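Local coordinates for protein-glutamine gamma-glutamyltransferase (Pseudomonas aeruginosa PAO1, PDB 6G49) that shows protein-glutamine gamma-glutamyltransferase activity in vitro through its periplasmic domain, is critical for bacterial viability and might serve an essential process linked to the cell wall, at residues A[54-59]-A[281-286]; A[112-117]-A[149-154]; A[118-123]-A[141-146]; A[128-133]-A[153-158]. All coordinates share one frame; numbering follows the deposited sequence. Where two conformers were deposited one is given.

In the fold
All four contacts are antiparallel pairings, and three lie in one six-stranded sheet of the periplasmic domain. There contact 1 joins strands 55-61 and 278-282, contact 2 joins 107-113 and 152-158, and contact 4 adds strand 127-129 at one outer side. Contact 3 pairs strands 120-124 and 142-144 of a second antiparallel sheet, with its centre about 10 Å from those of contacts 2 and 4. Along the chain contacts 2, 3 and 4 are nested inside the loop closed by contact 1, and contacts 3 and 4 cross. Contact 1 ties the transglutaminase-like part, where the probable catalytic residues lie, to the N-terminal part that holds the other three.

Contact 1 of 4, residues A[54-59]-A[281-286]; sequences ELAFRV and VHQFDA
Backbone bonds first join Phe-57 to Val-281. The carbonyl O of Val-281 is gripped twice, by Ala-56 N at 2.8 Å and by Phe-57 N at 3.1 Å, while Val-281 N returns a bond to Phe-57 O. A further bond runs from Gln-283 N to Glu-54 O, 2.8 Å long and nearly in line with the C=O. Two residues facing one make this a classic beta bulge, set in the antiparallel pairing of strand 55-61 with strand 278-282, just before a 3-10 segment that leads to the probable catalytic His-287.

Apolar contacts accompany the pairing. The branched Val-281 sits over one face of the Phe-57 ring, offset toward the rim, a CH-pi contact with CB 3.8 Å from the ring centroid. Phe-57 CG lies between the backbone N and the carbonyl carbon (chi1 62°), and the two side chains run side by side. Leu-55 reaches with CD1 over a face of the His-282 imidazole, whose ND1 is bonded to Glu-271.

Polar side-chain links are fewer. A water accepts from Gln-283 NE2 and donates to Leu-55 O, both at 2.8 Å. Gln-283 suits this buried place because its OE1 can also bond Tyr-267 OH, while NE2 lies 3.6 Å from Ala-56 CB.

Contact 2 of 4, residues A[112-117]-A[149-154]; sequences IMQPSS and EQRLFY. With PO4 (phosphate ion), chain G; PO4 (phosphate ion), chain F.
Ser-117 and Glu-149 close the loop end of this contact with a side-chain bond: the serine hydroxyl OG donates to Glu-149 OE1 at 2.8 Å, on the syn side of the carboxylate and 23° out of its plane. The glutamate chain is bent at chi2 (-72°), which turns its CD back toward the serine. Beyond this clasp the segments are neighbouring antiparallel strands, 107-113 and 152-158, of the six-stranded sheet. Met-113 and Leu-152 form a hydrogen-bonded pair, with Met-113 N to Leu-152 O at 2.9 Å and the return bond from Leu-152 N to Met-113 O. Ile-112 and Phe-153 form the adjoining non-hydrogen-bonded pair.

On the buried side, the flexible Met-113 brings its sulfur obliquely beside the Tyr-154 ring, a Met-aromatic contact with SD 4.0 Å from CE1. The phenol can lie in this interior because its OH is bonded to Phe-122 O in the neighbouring sheet. Past the strand ends Pro-115 lies beside Arg-151, and the compact pyrrolidine packs its CB and CG on the backbone of Glu-149 and Gln-150.

Two phosphates, probably from the crystallisation liquor, bind at separate places along 149-151. That of chain F accepts Glu-149 N at O2, more weakly Gln-150 N, and is also bonded by Arg-144. That of chain G lies at the edge of the Arg-151 guanidinium, where NE donates to its O3 at 2.6 Å.

Contact 3 of 4, residues A[118-123]-A[141-146]; sequences QPWLFA and HLQRRQ. With PO4 (phosphate ion), chain F.
Pro-119 O accepts the backbone N of Arg-144 at 2.8 Å, the donor standing 38° above the carbonyl plane. A longer bond runs from Leu-121 N to Leu-142 O, 3.3 Å apart. Proline has no N-H to offer, but its carbonyl can still pair, and its ring CG lies alongside the Gln-143 amide. On the face carrying Leu-121 and Leu-142, Leu-142 CD1 touches Ala-123 CB at 3.7 Å and packs against Leu-121 CB, apolar groups suited to a buried interior.

The amide of Gln-143 comes up beside the indole of Trp-120. In the conformer described, one of two and so less certain, OE1 lies at the ring edge and a water joins NE1 to Gln-143 NE2. What places OE1 is His-141, whose NE2 donates to it at 2.7 Å, in the imidazole plane and on a lone pair; Asp-139 in turn holds ND1.

Farther out, the extended Arg-144 crosses Leu-121 and sends NH2 to a phosphate O4 at 2.9 Å, while NH1 bonds Gln-146 O. The whole is a weakly bonded antiparallel pairing of strands 120-124 and 142-144: Leu-121 and Ala-123 pack on strand 152-158 of the other sheet, and Trp-120 and Gln-143 occupy the opposite face.

Contact 4 of 4, residues A[128-133]-A[153-158]; sequences QTDQTD and FYRVSS
Asp-130 grips the backbone of Arg-155 at both ends of that residue: Asp-130 N donates to Arg-155 O at 3.2 Å, and Arg-155 N donates to Asp-130 OD1 at 3.0 Å. The second bond is straight, 170° at the hydrogen, but arrives from above the carboxylate plane, 53° out of it. Asp-130 CG lies between its own backbone N and carbonyl carbon (chi1 68°), which brings the short acidic side chain back against the strand. A carboxylate suits this place because it can take up an N-H where strand 127-129 has ended. OD2 touches the aliphatic part of Arg-155, 3.4 Å from CG, whereas the charged guanidinium remains at a distance; its outside pairings with Asp-110 and Glu-62 are long and weak.

Within the strands, Gln-128 and Ser-157 form a hydrogen-bonded pair, with N to O bonds in both directions: Gln-128 N to Ser-157 O at 2.8 Å and Ser-157 N to Gln-128 O at 2.9 Å. Gln-128 NE2 is bonded to Glu-95 and Ser-157 OG to Glu-106. Thr-129 uses its hydroxyl to accept Gln-131 N at 3.0 Å, an ST turn that bends the chain off the strand, while its CG2 approaches Val-156. Gln-131 then lays CG on Tyr-154 CB, 3.5 Å away, the two side chains crossing at about a right angle.

Strand 127-129 is an outermost strand of its sheet within this chain; strand 152-158 is bonded on its other side to strand 107-113, and strand 120-124 packs against Val-156 and Gln-131.

Contact 1 of 4, residues A[54-59]-A[281-286]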
# COMPACT_ATOMS: atom_id res chain seq x y z
N GLU A 54 -3.73 18.04 -7.71
CA GLU A 54 -3.57 17.69 -9.05
C GLU A 54 -4.26 16.35 -9.31
O GLU A 54 -4.29 15.46 -8.47
CB GLU A 54 -2.10 17.66 -9.44
CG GLU A 54 -1.55 19.08 -9.39
CD GLU A 54 -0.22 19.25 -10.04
OE1 GLU A 54 -0.11 20.14 -10.89
OE2 GLU A 54 0.66 18.48 -9.71
N LEU A 55 -4.73 16.21 -10.53
CA LEU A 55 -5.38 14.94 -10.91
C LEU A 55 -4.35 13.85 -11.20
O LEU A 55 -3.40 14.06 -11.96
CB LEU A 55 -6.18 15.16 -12.19
CG LEU A 55 -7.08 14.02 -12.65
CD1 LEU A 55 -8.13 13.71 -11.61
CD2 LEU A 55 -7.74 14.45 -13.95
N ALA A 56 -4.60 12.63 -10.68
CA ALA A 56 -3.78 11.52 -10.98
C ALA A 56 -4.35 10.63 -12.10
O ALA A 56 -3.62 10.29 -13.04
CB ALA A 56 -3.54 10.73 -9.71
N PHE A 57 -5.63 10.27 -11.99
CA PHE A 57 -6.28 9.40 -13.01
C PHE A 57 -7.79 9.50 -12.82
O PHE A 57 -8.25 10.04 -11.82
CB PHE A 57 -5.75 7.96 -13.02
CG PHE A 57 -5.95 7.16 -11.76
CD1 PHE A 57 -5.10 7.33 -10.68
CD2 PHE A 57 -7.01 6.28 -11.66
CE1 PHE A 57 -5.27 6.54 -9.53
CE2 PHE A 57 -7.18 5.51 -10.50
CZ PHE A 57 -6.31 5.65 -9.46
N ARG A 58 -8.49 8.95 -13.80
CA ARG A 58 -9.94 8.88 -13.81
C ARG A 58 -10.28 7.43 -14.14
O ARG A 58 -9.53 6.76 -14.81
CB ARG A 58 -10.55 9.87 -14.79
CG ARG A 58 -10.40 11.29 -14.31
CD ARG A 58 -10.88 12.30 -15.33
NE ARG A 58 -9.93 12.42 -16.41
CZ ARG A 58 -10.22 12.99 -17.57
NH1 ARG A 58 -11.43 13.46 -17.79
NH2 ARG A 58 -9.30 13.07 -18.51
N VAL A 59 -11.42 6.96 -13.65
CA VAL A 59 -11.81 5.56 -13.78
C VAL A 59 -13.30 5.48 -14.08
O VAL A 59 -14.10 6.09 -13.40
CB VAL A 59 -11.50 4.73 -12.52
CG1 VAL A 59 -11.83 3.25 -12.74
CG2 VAL A 59 -10.09 4.84 -12.09
N VAL A 281 -9.43 10.54 -9.26
CA VAL A 281 -8.48 10.25 -8.17
C VAL A 281 -7.41 11.33 -8.25
O VAL A 281 -6.67 11.40 -9.26
CB VAL A 281 -7.93 8.82 -8.29
CG1 VAL A 281 -7.00 8.57 -7.11
CG2 VAL A 281 -9.05 7.80 -8.27
N HIS A 282 -7.37 12.16 -7.22
CA HIS A 282 -6.36 13.25 -7.17
C HIS A 282 -5.16 12.82 -6.34
O HIS A 282 -5.22 11.84 -5.59
CB HIS A 282 -7.02 14.50 -6.59
CG HIS A 282 -8.11 15.05 -7.45
ND1 HIS A 282 -9.43 14.64 -7.29
CD2 HIS A 282 -8.08 16.02 -8.40
CE1 HIS A 282 -10.18 15.36 -8.13
NE2 HIS A 282 -9.40 16.20 -8.83
N GLN A 283 -4.12 13.66 -6.37
CA GLN A 283 -2.90 13.34 -5.63
C GLN A 283 -3.22 13.28 -4.14
O GLN A 283 -2.53 12.50 -3.39
CB GLN A 283 -1.76 14.33 -5.95
CG GLN A 283 -1.24 14.25 -7.36
CD GLN A 283 -0.77 12.90 -7.82
OE1 GLN A 283 -0.49 12.03 -6.97
NE2 GLN A 283 -0.58 12.76 -9.13
N PHE A 284 -4.20 14.02 -3.62
CA PHE A 284 -4.51 13.98 -2.21
C PHE A 284 -5.03 12.62 -1.76
O PHE A 284 -5.12 12.39 -0.51
CB PHE A 284 -5.44 15.13 -1.77
CG PHE A 284 -6.78 15.24 -2.46
CD1 PHE A 284 -7.76 14.28 -2.37
CD2 PHE A 284 -7.04 16.34 -3.27
CE1 PHE A 284 -8.98 14.43 -3.01
CE2 PHE A 284 -8.27 16.48 -3.92
CZ PHE A 284 -9.22 15.52 -3.80
N ASP A 285 -5.43 11.77 -2.70
CA ASP A 285 -5.87 10.41 -2.40
C ASP A 285 -4.68 9.44 -2.28
O ASP A 285 -4.91 8.22 -2.07
CB ASP A 285 -6.83 9.91 -3.46
CG ASP A 285 -8.16 10.66 -3.48
OD1 ASP A 285 -8.64 10.97 -2.39
OD2 ASP A 285 -8.62 11.02 -4.58
N ALA A 286 -3.45 9.92 -2.40
CA ALA A 286 -2.24 9.05 -2.29
C ALA A 286 -2.26 8.38 -0.92
O ALA A 286 -2.63 8.98 0.11
CB ALA A 286 -0.98 9.81 -2.51
O HOH W 1 -0.79 14.71 -11.14

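Contact 2 of 4, residues A[112-117]-A[149-154]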
# COMPACT_ATOMS: atom_id res chain seq x y z
N ILE A 112 -8.08 6.38 -17.47
CA ILE A 112 -7.23 7.40 -18.16
C ILE A 112 -6.32 8.03 -17.09
O ILE A 112 -6.82 8.65 -16.16
CB ILE A 112 -8.03 8.44 -18.97
CG1 ILE A 112 -7.06 9.37 -19.72
CG2 ILE A 112 -9.02 9.26 -18.14
CD1 ILE A 112 -7.75 10.30 -20.70
N MET A 113 -5.02 7.81 -17.26
CA MET A 113 -3.99 8.26 -16.34
C MET A 113 -3.40 9.55 -16.88
O MET A 113 -3.09 9.65 -18.04
CB MET A 113 -2.88 7.19 -16.32
CG MET A 113 -2.28 6.95 -15.06
SD MET A 113 -1.08 5.58 -15.31
CE MET A 113 0.33 6.51 -14.70
N GLN A 114 -3.15 10.48 -15.99
CA GLN A 114 -2.35 11.65 -16.30
C GLN A 114 -0.89 11.25 -16.30
O GLN A 114 -0.49 10.24 -15.69
CB GLN A 114 -2.57 12.72 -15.25
CG GLN A 114 -4.00 13.22 -15.12
CD GLN A 114 -4.43 13.89 -16.40
OE1 GLN A 114 -3.88 14.93 -16.81
NE2 GLN A 114 -5.30 13.20 -17.09
N PRO A 115 -0.02 12.01 -16.97
CA PRO A 115 1.42 11.71 -16.90
C PRO A 115 1.92 11.67 -15.45
O PRO A 115 1.55 12.52 -14.65
CB PRO A 115 2.05 12.91 -17.63
CG PRO A 115 0.97 13.37 -18.55
CD PRO A 115 -0.32 13.18 -17.78
N SER A 116 2.65 10.58 -15.15
CA SER A 116 3.26 10.36 -13.82
C SER A 116 4.80 10.50 -13.84
O SER A 116 5.41 10.60 -12.77
CB SER A 116 2.90 9.00 -13.32
OG SER A 116 3.46 8.03 -14.15
N SER A 117 5.40 10.43 -15.02
CA SER A 117 6.83 10.27 -15.21
C SER A 117 7.37 9.06 -14.45
O SER A 117 8.54 9.02 -14.08
CB SER A 117 7.56 11.55 -14.82
OG SER A 117 7.20 12.60 -15.67
N GLU A 149 4.52 9.41 -19.76
CA GLU A 149 4.82 10.81 -19.98
C GLU A 149 3.73 11.52 -20.78
O GLU A 149 3.78 12.74 -20.89
CB GLU A 149 6.14 10.98 -20.72
CG GLU A 149 7.32 10.31 -20.01
CD GLU A 149 7.78 11.02 -18.76
OE1 GLU A 149 7.17 12.06 -18.40
OE2 GLU A 149 8.74 10.50 -18.11
N GLN A 150 2.72 10.77 -21.23
CA GLN A 150 1.56 11.37 -21.84
C GLN A 150 0.31 10.71 -21.22
O GLN A 150 0.38 9.60 -20.75
CB GLN A 150 1.60 11.10 -23.33
CG GLN A 150 2.57 12.01 -24.06
CD GLN A 150 2.74 11.46 -25.45
OE1 GLN A 150 1.77 11.36 -26.21
NE2 GLN A 150 3.95 11.03 -25.75
N ARG A 151 -0.83 11.37 -21.38
CA ARG A 151 -2.09 10.71 -20.98
C ARG A 151 -2.17 9.33 -21.61
O ARG A 151 -1.83 9.13 -22.78
CB ARG A 151 -3.30 11.57 -21.36
CG ARG A 151 -3.43 12.86 -20.58
CD ARG A 151 -4.47 13.77 -21.24
NE ARG A 151 -4.12 15.17 -21.15
CZ ARG A 151 -3.44 15.83 -22.08
NH1 ARG A 151 -3.26 15.31 -23.29
NH2 ARG A 151 -2.95 17.00 -21.77
N LEU A 152 -2.72 8.36 -20.86
CA LEU A 152 -2.77 7.02 -21.26
C LEU A 152 -4.13 6.41 -20.89
O LEU A 152 -4.52 6.38 -19.71
CB LEU A 152 -1.65 6.22 -20.58
CG LEU A 152 -1.61 4.74 -20.91
CD1 LEU A 152 -1.26 4.52 -22.38
CD2 LEU A 152 -0.60 4.02 -20.01
N PHE A 153 -4.83 5.86 -21.90
CA PHE A 153 -6.06 5.08 -21.65
C PHE A 153 -5.69 3.60 -21.61
O PHE A 153 -4.93 3.07 -22.44
CB PHE A 153 -7.04 5.35 -22.80
CG PHE A 153 -8.33 4.61 -22.67
CD1 PHE A 153 -8.42 3.30 -23.10
CD2 PHE A 153 -9.45 5.26 -22.22
CE1 PHE A 153 -9.61 2.63 -23.00
CE2 PHE A 153 -10.67 4.58 -22.18
CZ PHE A 153 -10.70 3.26 -22.50
N TYR A 154 -6.26 2.86 -20.65
CA TYR A 154 -6.06 1.44 -20.60
C TYR A 154 -7.24 0.77 -19.95
O TYR A 154 -8.01 1.38 -19.21
CB TYR A 154 -4.74 1.05 -19.91
CG TYR A 154 -4.55 1.50 -18.49
CD1 TYR A 154 -3.99 2.73 -18.23
CD2 TYR A 154 -4.79 0.65 -17.41
CE1 TYR A 154 -3.82 3.16 -16.92
CE2 TYR A 154 -4.58 1.06 -16.10
CZ TYR A 154 -4.04 2.31 -15.85
OH TYR A 154 -3.82 2.79 -14.58
P PO4 G . -6.85 16.51 -18.99
O1 PO4 G . -7.28 15.82 -17.72
O2 PO4 G . -7.11 17.99 -18.79
O3 PO4 G . -5.34 16.35 -19.23
O4 PO4 G . -7.74 15.98 -20.13
P PO4 F . 4.99 7.41 -23.41
O1 PO4 F . 6.39 6.86 -23.14
O2 PO4 F . 4.22 7.80 -22.16
O3 PO4 F . 5.04 8.73 -24.16
O4 PO4 F . 4.33 6.33 -24.27

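Contact 3 of 4, residues A[118-123]-A[141-146]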
# COMPACT_ATOMS: atom_id res chain seq x y z
N GLN A 118 6.53 8.04 -14.24
CA GLN A 118 6.90 6.80 -13.62
C GLN A 118 6.31 5.64 -14.40
O GLN A 118 5.29 5.77 -15.10
CB GLN A 118 6.50 6.73 -12.13
CG GLN A 118 7.08 7.82 -11.25
CD GLN A 118 8.56 7.62 -11.01
OE1 GLN A 118 9.19 6.68 -11.48
NE2 GLN A 118 9.09 8.49 -10.16
N PRO A 119 6.91 4.44 -14.35
CA PRO A 119 6.43 3.31 -15.14
C PRO A 119 5.43 2.35 -14.50
O PRO A 119 5.59 1.17 -14.63
CB PRO A 119 7.75 2.57 -15.40
CG PRO A 119 8.54 2.71 -14.13
CD PRO A 119 8.18 4.10 -13.65
N TRP A 120 4.50 2.86 -13.67
CA TRP A 120 3.54 2.08 -12.91
C TRP A 120 2.14 2.43 -13.39
O TRP A 120 1.85 3.64 -13.49
CB TRP A 120 3.66 2.35 -11.39
CG TRP A 120 5.11 2.30 -10.98
CD1 TRP A 120 6.00 1.31 -11.31
CD2 TRP A 120 5.83 3.26 -10.19
NE1 TRP A 120 7.23 1.61 -10.79
CE2 TRP A 120 7.17 2.80 -10.11
CE3 TRP A 120 5.50 4.46 -9.55
CZ2 TRP A 120 8.17 3.50 -9.43
CZ3 TRP A 120 6.50 5.18 -8.91
CH2 TRP A 120 7.81 4.71 -8.85
N LEU A 121 1.32 1.42 -13.69
CA LEU A 121 -0.09 1.68 -13.94
C LEU A 121 -0.85 1.39 -12.65
O LEU A 121 -0.57 0.42 -11.91
CB LEU A 121 -0.59 0.78 -15.07
CG LEU A 121 0.07 0.96 -16.44
CD1 LEU A 121 -0.78 0.31 -17.52
CD2 LEU A 121 0.40 2.38 -16.77
N PHE A 122 -1.83 2.23 -12.37
CA PHE A 122 -2.62 2.09 -11.17
C PHE A 122 -3.77 1.11 -11.40
O PHE A 122 -4.47 1.19 -12.44
CB PHE A 122 -3.17 3.45 -10.76
CG PHE A 122 -2.17 4.56 -10.77
CD1 PHE A 122 -0.99 4.44 -10.05
CD2 PHE A 122 -2.33 5.68 -11.58
CE1 PHE A 122 -0.02 5.40 -10.14
CE2 PHE A 122 -1.40 6.69 -11.55
CZ PHE A 122 -0.25 6.56 -10.82
N ALA A 123 -4.04 0.22 -10.45
CA ALA A 123 -5.13 -0.73 -10.61
C ALA A 123 -5.42 -1.40 -9.28
O ALA A 123 -4.50 -1.61 -8.47
CB ALA A 123 -4.76 -1.79 -11.63
N HIS A 141 2.47 -5.62 -8.81
CA HIS A 141 2.25 -4.29 -9.38
C HIS A 141 2.52 -4.36 -10.88
O HIS A 141 3.25 -5.21 -11.35
CB HIS A 141 3.13 -3.24 -8.68
CG HIS A 141 4.43 -2.96 -9.34
ND1 HIS A 141 5.51 -3.77 -9.18
CD2 HIS A 141 4.85 -1.94 -10.13
CE1 HIS A 141 6.53 -3.28 -9.88
NE2 HIS A 141 6.16 -2.16 -10.49
N LEU A 142 1.92 -3.41 -11.59
CA LEU A 142 2.01 -3.31 -13.04
C LEU A 142 3.16 -2.38 -13.44
O LEU A 142 3.15 -1.21 -13.12
CB LEU A 142 0.66 -2.74 -13.54
CG LEU A 142 -0.57 -3.59 -13.32
CD1 LEU A 142 -1.80 -2.76 -13.63
CD2 LEU A 142 -0.53 -4.82 -14.19
N GLN A 143 4.17 -2.93 -14.13
CA GLN A 143 5.34 -2.19 -14.54
C GLN A 143 5.26 -2.06 -16.07
O GLN A 143 5.23 -3.08 -16.79
CB GLN A 143 6.63 -2.91 -14.13
CG GLN A 143 7.92 -2.11 -14.45
CD GLN A 143 8.41 -1.19 -13.32
OE1 GLN A 143 7.82 -1.03 -12.23
NE2 GLN A 143 9.54 -0.52 -13.56
N ARG A 144 5.28 -0.82 -16.53
CA ARG A 144 5.33 -0.46 -17.95
C ARG A 144 6.79 -0.37 -18.40
O ARG A 144 7.67 -0.09 -17.61
CB ARG A 144 4.63 0.87 -18.14
CG ARG A 144 4.26 1.20 -19.57
CD ARG A 144 3.37 2.44 -19.57
NE ARG A 144 2.97 2.87 -20.91
CZ ARG A 144 3.48 3.92 -21.55
NH1 ARG A 144 4.46 4.63 -21.03
NH2 ARG A 144 2.97 4.29 -22.70
N ARG A 145 7.04 -0.62 -19.69
CA ARG A 145 8.43 -0.63 -20.16
C ARG A 145 9.02 0.79 -20.13
O ARG A 145 10.23 0.93 -20.00
CB ARG A 145 8.55 -1.34 -21.51
CG ARG A 145 9.38 -2.62 -21.46
CD ARG A 145 8.90 -3.72 -20.50
NE ARG A 145 9.36 -3.60 -19.10
CZ ARG A 145 9.25 -4.55 -18.17
NH1 ARG A 145 9.63 -4.30 -16.93
NH2 ARG A 145 8.75 -5.73 -18.47
N GLN A 146 8.20 1.84 -20.25
CA GLN A 146 8.64 3.19 -20.19
C GLN A 146 7.75 3.96 -19.23
O GLN A 146 6.55 3.67 -19.09
CB GLN A 146 8.53 3.84 -21.57
CG GLN A 146 9.50 3.21 -22.55
CD GLN A 146 9.49 4.03 -23.80
OE1 GLN A 146 8.49 4.07 -24.52
NE2 GLN A 146 10.58 4.74 -24.03
P PO4 F . 4.99 7.41 -23.41
O1 PO4 F . 6.39 6.86 -23.14
O2 PO4 F . 4.22 7.80 -22.16
O3 PO4 F . 5.04 8.73 -24.16
O4 PO4 F . 4.33 6.33 -24.27
O HOH W 2 10.20 1.29 -11.34
O HOH W 3 0.33 -1.46 -10.16

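Contact 4 of 4, residues A[128-133]-A[153-158]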
# COMPACT_ATOMS: atom_id res chain seq x y z
N GLN A 128 -4.94 -7.30 -14.38
CA GLN A 128 -4.51 -7.58 -15.76
C GLN A 128 -4.96 -6.42 -16.66
O GLN A 128 -6.02 -5.83 -16.38
CB GLN A 128 -5.16 -8.88 -16.26
CG GLN A 128 -4.91 -10.06 -15.35
CD GLN A 128 -3.55 -10.66 -15.52
OE1 GLN A 128 -3.44 -11.68 -16.19
NE2 GLN A 128 -2.52 -10.06 -14.89
N THR A 129 -4.18 -6.06 -17.68
CA THR A 129 -4.55 -4.95 -18.55
C THR A 129 -4.43 -5.42 -19.99
O THR A 129 -3.87 -6.48 -20.28
CB THR A 129 -3.69 -3.68 -18.37
OG1 THR A 129 -2.46 -3.83 -19.07
CG2 THR A 129 -3.44 -3.37 -16.91
N ASP A 130 -4.92 -4.56 -20.88
CA ASP A 130 -4.76 -4.77 -22.32
C ASP A 130 -3.49 -4.12 -22.88
O ASP A 130 -3.35 -3.97 -24.12
CB ASP A 130 -5.99 -4.21 -23.04
CG ASP A 130 -6.12 -2.69 -22.99
OD1 ASP A 130 -5.57 -2.00 -22.08
OD2 ASP A 130 -6.80 -2.13 -23.88
N GLN A 131 -2.59 -3.63 -22.03
CA GLN A 131 -1.40 -2.95 -22.45
C GLN A 131 -0.29 -3.99 -22.65
O GLN A 131 0.13 -4.62 -21.68
CB GLN A 131 -1.00 -1.88 -21.44
CG GLN A 131 -2.05 -0.80 -21.24
CD GLN A 131 -2.40 -0.07 -22.51
OE1 GLN A 131 -3.52 -0.25 -23.05
NE2 GLN A 131 -1.47 0.74 -22.98
N THR A 132 0.21 -4.13 -23.90
CA THR A 132 1.18 -5.21 -24.22
C THR A 132 2.59 -4.81 -23.76
O THR A 132 3.47 -5.67 -23.65
CB THR A 132 1.10 -5.61 -25.70
OG1 THR A 132 1.55 -4.49 -26.45
CG2 THR A 132 -0.31 -5.94 -26.14
N ASP A 133 2.79 -3.56 -23.33
CA ASP A 133 4.08 -3.09 -22.88
C ASP A 133 4.12 -3.05 -21.34
O ASP A 133 5.03 -2.48 -20.77
CB ASP A 133 4.39 -1.70 -23.44
CG ASP A 133 3.39 -0.64 -23.06
OD1 ASP A 133 2.41 -0.99 -22.36
OD2 ASP A 133 3.61 0.52 -23.41
N PHE A 153 -4.83 5.86 -21.90
CA PHE A 153 -6.06 5.08 -21.65
C PHE A 153 -5.69 3.60 -21.61
O PHE A 153 -4.93 3.07 -22.44
CB PHE A 153 -7.04 5.35 -22.80
CG PHE A 153 -8.33 4.61 -22.67
CD1 PHE A 153 -8.42 3.30 -23.10
CD2 PHE A 153 -9.45 5.26 -22.22
CE1 PHE A 153 -9.61 2.63 -23.00
CE2 PHE A 153 -10.67 4.58 -22.18
CZ PHE A 153 -10.70 3.26 -22.50
N TYR A 154 -6.26 2.86 -20.65
CA TYR A 154 -6.06 1.44 -20.60
C TYR A 154 -7.24 0.77 -19.95
O TYR A 154 -8.01 1.38 -19.21
CB TYR A 154 -4.74 1.05 -19.91
CG TYR A 154 -4.55 1.50 -18.49
CD1 TYR A 154 -3.99 2.73 -18.23
CD2 TYR A 154 -4.79 0.65 -17.41
CE1 TYR A 154 -3.82 3.16 -16.92
CE2 TYR A 154 -4.58 1.06 -16.10
CZ TYR A 154 -4.04 2.31 -15.85
OH TYR A 154 -3.82 2.79 -14.58
N ARG A 155 -7.41 -0.50 -20.30
CA ARG A 155 -8.50 -1.34 -19.84
C ARG A 155 -7.97 -2.35 -18.85
O ARG A 155 -6.91 -2.90 -19.05
CB ARG A 155 -9.18 -2.01 -21.03
CG ARG A 155 -9.51 -1.04 -22.15
CD ARG A 155 -10.37 -1.68 -23.22
NE ARG A 155 -11.45 -2.42 -22.61
CZ ARG A 155 -12.70 -1.98 -22.51
NH1 ARG A 155 -13.04 -0.80 -23.01
NH2 ARG A 155 -13.61 -2.73 -21.92
N VAL A 156 -8.73 -2.58 -17.79
CA VAL A 156 -8.29 -3.44 -16.67
C VAL A 156 -9.38 -4.46 -16.33
O VAL A 156 -10.55 -4.09 -16.29
CB VAL A 156 -7.97 -2.59 -15.43
CG1 VAL A 156 -7.38 -3.45 -14.32
CG2 VAL A 156 -7.05 -1.40 -15.79
N SER A 157 -8.92 -5.64 -15.89
CA SER A 157 -9.66 -6.60 -15.13
C SER A 157 -8.90 -6.88 -13.83
O SER A 157 -7.71 -7.18 -13.90
CB SER A 157 -9.83 -7.91 -15.89
OG SER A 157 -10.73 -7.74 -16.98
N SER A 158 -9.60 -6.81 -12.71
CA SER A 158 -8.98 -7.11 -11.39
C SER A 158 -9.79 -8.21 -10.68
O SER A 158 -11.01 -8.21 -10.69
CB SER A 158 -8.97 -5.86 -10.56
OG SER A 158 -8.07 -4.90 -11.08